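Local atomic coordinates of peptidase (Yersinia bercovieri, PDB entry 5NYW), a protein that is of unknown function but belongs to the proteasome-type Ntn-hydrolase family as an ancestral beta-subunit (Anbu) and assembles into a multimer of identical chains. Residues L[40-45]-L[73-78]; L[79-84]-L[124-129]. All coordinates share one frame; numbering follows the deposited sequence.

Contact 1: L[40-45]-L[73-78]; sequences GERTLV and NLMNVA
The carbonyl oxygen of Val77 is gripped end-on by both terminal nitrogens of Arg42, NH1 donating to O over 3.0 Å and NH2 over 3.1 Å. NH1 arrives in the carbonyl plane on a lone pair, NH2 nearly along the C=O axis. NH1 also reaches Leu74 O at 2.8 Å, from above that carbonyl's plane, while Met75 O sits over the centre of one guanidinium face, 3.3 Å from Arg42 CZ. CG of Arg42 stands anti to its backbone N (chi1 156°), and a bend at chi3 turns the head into the 73-78 turn. Side-on, Arg42 NE and NH2 hold the Glu41 carboxylate in a salt bridge through syn lone pairs, NE to OE1 measuring 2.9 Å. Glu41 and Arg42 form a classic beta bulge opposite Gln38, putting both side chains on roughly the same side, consistent with their pairing. An Asx turn braces the loop, Met75 N donating to Asn73 OD1 at 2.7 Å. Farther along the strand, Leu44 CD2 packs on Leu74 CD2 at 4.0 Å. A buried arginine thus ties the carbonyls of an irregular loop to the start of strand 42-50, its charge probably balanced by Glu41 and stabilised by carbonyl dipoles.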
# COMPACT_ATOMS: atom_id res chain seq x y z
N GLY L 40 -5.37 2.14 52.87
CA GLY L 40 -4.07 2.57 53.35
C GLY L 40 -3.04 2.78 52.27
O GLY L 40 -1.92 3.22 52.55
N GLU L 41 -3.39 2.48 51.03
CA GLU L 41 -2.42 2.54 49.95
C GLU L 41 -2.84 3.27 48.68
O GLU L 41 -2.04 3.99 48.08
CB GLU L 41 -2.01 1.12 49.57
CG GLU L 41 -0.79 1.07 48.67
CD GLU L 41 -1.16 1.04 47.20
OE1 GLU L 41 -2.23 0.49 46.88
OE2 GLU L 41 -0.37 1.54 46.36
N ARG L 42 -4.09 3.09 48.27
CA ARG L 42 -4.52 3.65 47.00
C ARG L 42 -6.02 3.85 46.88
O ARG L 42 -6.80 3.05 47.37
CB ARG L 42 -4.00 2.71 45.92
CG ARG L 42 -4.65 2.64 44.58
CD ARG L 42 -4.12 1.35 43.88
NE ARG L 42 -2.68 1.24 44.10
CZ ARG L 42 -1.76 1.16 43.15
NH1 ARG L 42 -2.10 1.11 41.86
NH2 ARG L 42 -0.48 1.11 43.48
N THR L 43 -6.41 4.96 46.23
CA THR L 43 -7.80 5.26 45.91
C THR L 43 -7.94 5.90 44.53
O THR L 43 -7.48 7.02 44.30
CB THR L 43 -8.44 6.16 46.98
OG1 THR L 43 -8.46 5.46 48.23
CG2 THR L 43 -9.88 6.49 46.60
N LEU L 44 -8.56 5.19 43.61
CA LEU L 44 -8.75 5.67 42.24
C LEU L 44 -10.23 5.74 41.88
O LEU L 44 -10.99 4.79 42.14
CB LEU L 44 -8.01 4.78 41.26
CG LEU L 44 -6.54 5.04 40.99
CD1 LEU L 44 -5.67 4.91 42.23
CD2 LEU L 44 -6.06 4.06 39.91
N VAL L 45 -10.64 6.87 41.31
CA VAL L 45 -12.02 7.12 40.88
C VAL L 45 -12.12 7.28 39.37
O VAL L 45 -11.37 8.06 38.77
CB VAL L 45 -12.60 8.39 41.55
CG1 VAL L 45 -14.01 8.66 41.05
CG2 VAL L 45 -12.59 8.25 43.05
N ASN L 73 -2.33 -3.95 35.96
CA ASN L 73 -3.70 -3.52 36.25
C ASN L 73 -3.70 -2.32 37.18
O ASN L 73 -2.64 -1.91 37.66
CB ASN L 73 -4.52 -4.66 36.87
CG ASN L 73 -3.98 -5.14 38.20
OD1 ASN L 73 -3.73 -4.35 39.11
ND2 ASN L 73 -3.78 -6.45 38.32
N LEU L 74 -4.88 -1.79 37.48
CA LEU L 74 -4.99 -0.56 38.26
C LEU L 74 -4.53 -0.73 39.71
O LEU L 74 -4.36 0.25 40.42
CB LEU L 74 -6.44 -0.05 38.23
CG LEU L 74 -6.88 0.60 36.91
CD1 LEU L 74 -8.34 1.03 36.93
CD2 LEU L 74 -6.01 1.82 36.62
N MET L 75 -4.30 -1.96 40.14
CA MET L 75 -3.84 -2.21 41.50
C MET L 75 -2.32 -2.27 41.62
O MET L 75 -1.78 -2.13 42.72
CB MET L 75 -4.47 -3.49 42.04
CG MET L 75 -5.98 -3.35 42.07
SD MET L 75 -6.54 -1.94 43.05
CE MET L 75 -6.30 -2.56 44.71
N ASN L 76 -1.65 -2.52 40.50
CA ASN L 76 -0.19 -2.59 40.51
C ASN L 76 0.55 -1.52 39.67
O ASN L 76 1.76 -1.59 39.53
CB ASN L 76 0.27 -3.99 40.08
CG ASN L 76 -0.18 -4.36 38.68
OD1 ASN L 76 -0.25 -3.52 37.78
ND2 ASN L 76 -0.50 -5.65 38.49
N VAL L 77 -0.17 -0.55 39.10
CA VAL L 77 0.52 0.57 38.44
C VAL L 77 1.16 1.41 39.55
O VAL L 77 0.58 1.57 40.64
CB VAL L 77 -0.42 1.47 37.57
CG1 VAL L 77 -0.88 0.73 36.32
CG2 VAL L 77 -1.62 1.98 38.36
N ALA L 78 2.37 1.90 39.30
CA ALA L 78 3.14 2.61 40.33
C ALA L 78 2.66 4.05 40.56
O ALA L 78 2.78 4.57 41.67
CB ALA L 78 4.62 2.59 39.97

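Contact 2: L[79-84]-L[124-129]; sequences SMYEAA and GLRLFH
Apolar packing centres on the Phe128 ring, which meets three residues of the helix in three different ways. Ala84 CB lies over one face, a little off the ring centre, in a CH-pi contact 3.9 Å from the ring centroid and 14° off the normal. Met80 CG comes instead to the ring edge, 3.6 Å from Phe128 CE1. At the tip, Phe128 CZ approaches Tyr81 CA at 3.9 Å. Phe136 of the adjoining strand meets both Phe128 and Tyr81, the latter edge-to-face, and so extends the aromatic group.

The arrangement is a helix laid on a beta-sheet, as in the layered alpha-beta-beta-alpha sandwich of proteasome-type Ntn-hydrolases. Helix 80-84 runs almost parallel to strand 126-129, their axes 18° apart and 9.1 Å from each other at closest approach. Ser79 is its N-cap, OG accepting a weak bond from Glu82 N.

The aliphatic part of Arg126 packs differently: its CB lies 3.6 Å from Met80 CG, as the two side chains run antiparallel alongside one another. Met80 CG is anti to its own backbone N (chi1 -160°), which brings it against both Arg126 and Phe128. Farther out, a bend at chi3 brings the Arg126 guanidinium against Tyr81, with Arg126 NH1 3.7 Å from Tyr81 CB and the Tyr81 N over one face.

Polar ends find their partners elsewhere. Arg126 NE forms a salt bridge with Glu138, and Tyr81 OH hydrogen-bonds to Ser57 and Arg97 of a second subunit, carrying this helix-sheet layer into the subunit interface.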
# COMPACT_ATOMS: atom_id res chain seq x y z
N SER L 79 2.13 4.69 39.51
CA SER L 79 1.66 6.07 39.60
C SER L 79 0.32 6.28 38.88
O SER L 79 -0.12 5.45 38.09
CB SER L 79 2.70 7.04 39.04
OG SER L 79 2.86 6.86 37.64
N MET L 80 -0.31 7.42 39.15
CA MET L 80 -1.55 7.79 38.51
C MET L 80 -1.34 7.98 37.01
O MET L 80 -2.24 7.74 36.21
CB MET L 80 -2.10 9.07 39.13
CG MET L 80 -3.58 9.33 38.91
SD MET L 80 -4.54 8.09 39.75
CE MET L 80 -3.92 8.37 41.39
N TYR L 81 -0.13 8.39 36.64
CA TYR L 81 0.20 8.57 35.23
C TYR L 81 0.11 7.25 34.48
O TYR L 81 -0.36 7.21 33.34
CB TYR L 81 1.61 9.18 35.07
CG TYR L 81 1.94 9.42 33.62
CD1 TYR L 81 2.54 8.42 32.86
CD2 TYR L 81 1.60 10.62 33.00
CE1 TYR L 81 2.82 8.61 31.52
CE2 TYR L 81 1.88 10.83 31.66
CZ TYR L 81 2.49 9.81 30.92
OH TYR L 81 2.78 9.97 29.58
N GLU L 82 0.59 6.17 35.12
CA GLU L 82 0.54 4.83 34.54
C GLU L 82 -0.88 4.33 34.51
O GLU L 82 -1.31 3.65 33.58
CB GLU L 82 1.42 3.85 35.34
CG GLU L 82 2.90 4.21 35.37
CD GLU L 82 3.72 3.16 36.10
OE1 GLU L 82 3.12 2.18 36.59
OE2 GLU L 82 4.96 3.33 36.20
N ALA L 83 -1.65 4.70 35.53
CA ALA L 83 -3.05 4.37 35.57
C ALA L 83 -3.75 5.00 34.35
O ALA L 83 -4.59 4.36 33.71
CB ALA L 83 -3.66 4.83 36.85
N ALA L 84 -3.40 6.24 34.04
CA ALA L 84 -3.96 6.94 32.88
C ALA L 84 -3.60 6.30 31.55
O ALA L 84 -4.46 6.19 30.68
CB ALA L 84 -3.52 8.42 32.88
N GLY L 124 1.18 12.84 45.35
CA GLY L 124 0.06 13.70 45.70
C GLY L 124 -1.17 13.37 44.87
O GLY L 124 -1.24 12.35 44.21
N LEU L 125 -2.16 14.24 44.94
CA LEU L 125 -3.37 14.05 44.17
C LEU L 125 -3.13 14.23 42.70
O LEU L 125 -2.43 15.15 42.31
CB LEU L 125 -4.42 15.05 44.60
CG LEU L 125 -4.59 15.14 46.09
CD1 LEU L 125 -5.46 16.33 46.30
CD2 LEU L 125 -5.22 13.86 46.62
N ARG L 126 -3.72 13.36 41.89
CA ARG L 126 -3.66 13.55 40.44
C ARG L 126 -5.03 13.32 39.82
O ARG L 126 -5.80 12.48 40.28
CB ARG L 126 -2.60 12.64 39.81
CG ARG L 126 -1.23 12.87 40.39
CD ARG L 126 -0.13 12.08 39.69
NE ARG L 126 0.26 12.66 38.41
CZ ARG L 126 1.29 12.23 37.69
NH1 ARG L 126 2.03 11.22 38.15
NH2 ARG L 126 1.59 12.81 36.53
N LEU L 127 -5.34 14.10 38.78
CA LEU L 127 -6.63 14.05 38.10
C LEU L 127 -6.43 14.12 36.58
O LEU L 127 -5.73 15.01 36.11
CB LEU L 127 -7.53 15.19 38.56
CG LEU L 127 -8.84 15.42 37.80
CD1 LEU L 127 -9.75 14.22 37.93
CD2 LEU L 127 -9.54 16.71 38.24
N PHE L 128 -7.03 13.19 35.83
CA PHE L 128 -6.89 13.15 34.36
C PHE L 128 -8.22 13.16 33.63
O PHE L 128 -9.25 12.70 34.15
CB PHE L 128 -6.12 11.89 33.87
CG PHE L 128 -4.67 11.81 34.32
CD1 PHE L 128 -4.34 11.48 35.64
CD2 PHE L 128 -3.65 12.14 33.45
CE1 PHE L 128 -3.02 11.42 36.05
CE2 PHE L 128 -2.33 12.10 33.86
CZ PHE L 128 -2.02 11.74 35.16
N HIS L 129 -8.19 13.69 32.41
CA HIS L 129 -9.29 13.55 31.47
C HIS L 129 -8.83 12.67 30.31
O HIS L 129 -7.97 13.09 29.54
CB HIS L 129 -9.78 14.94 30.99
CG HIS L 129 -10.80 14.90 29.90
ND1 HIS L 129 -11.40 16.04 29.40
CD2 HIS L 129 -11.32 13.88 29.17
CE1 HIS L 129 -12.25 15.72 28.45
NE2 HIS L 129 -12.21 14.41 28.28

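How the contacts relate
Contacts 1 and 2 join neighbouring parts of one chain to the same five-stranded sheet, a loop in the first and a helix in the second. Both are largely buried, their centres about 10 Å apart. Contact 1, farther from the chain's centre, joins strand 42-50 to the loop before helix 80-98, and hydrogen bonds to loop carbonyls dominate it. Contact 2 sets the first turn of that helix on strand 126-130, with no hydrogen bond between its segments. They meet through side chains: Leu44 CG lies 3.9 Å from Met80 SD, and Ala83 CB packs against both Leu74 and Val77. In contact 2 the interface with another subunit is also reached, whereas no other chain touches contact 1.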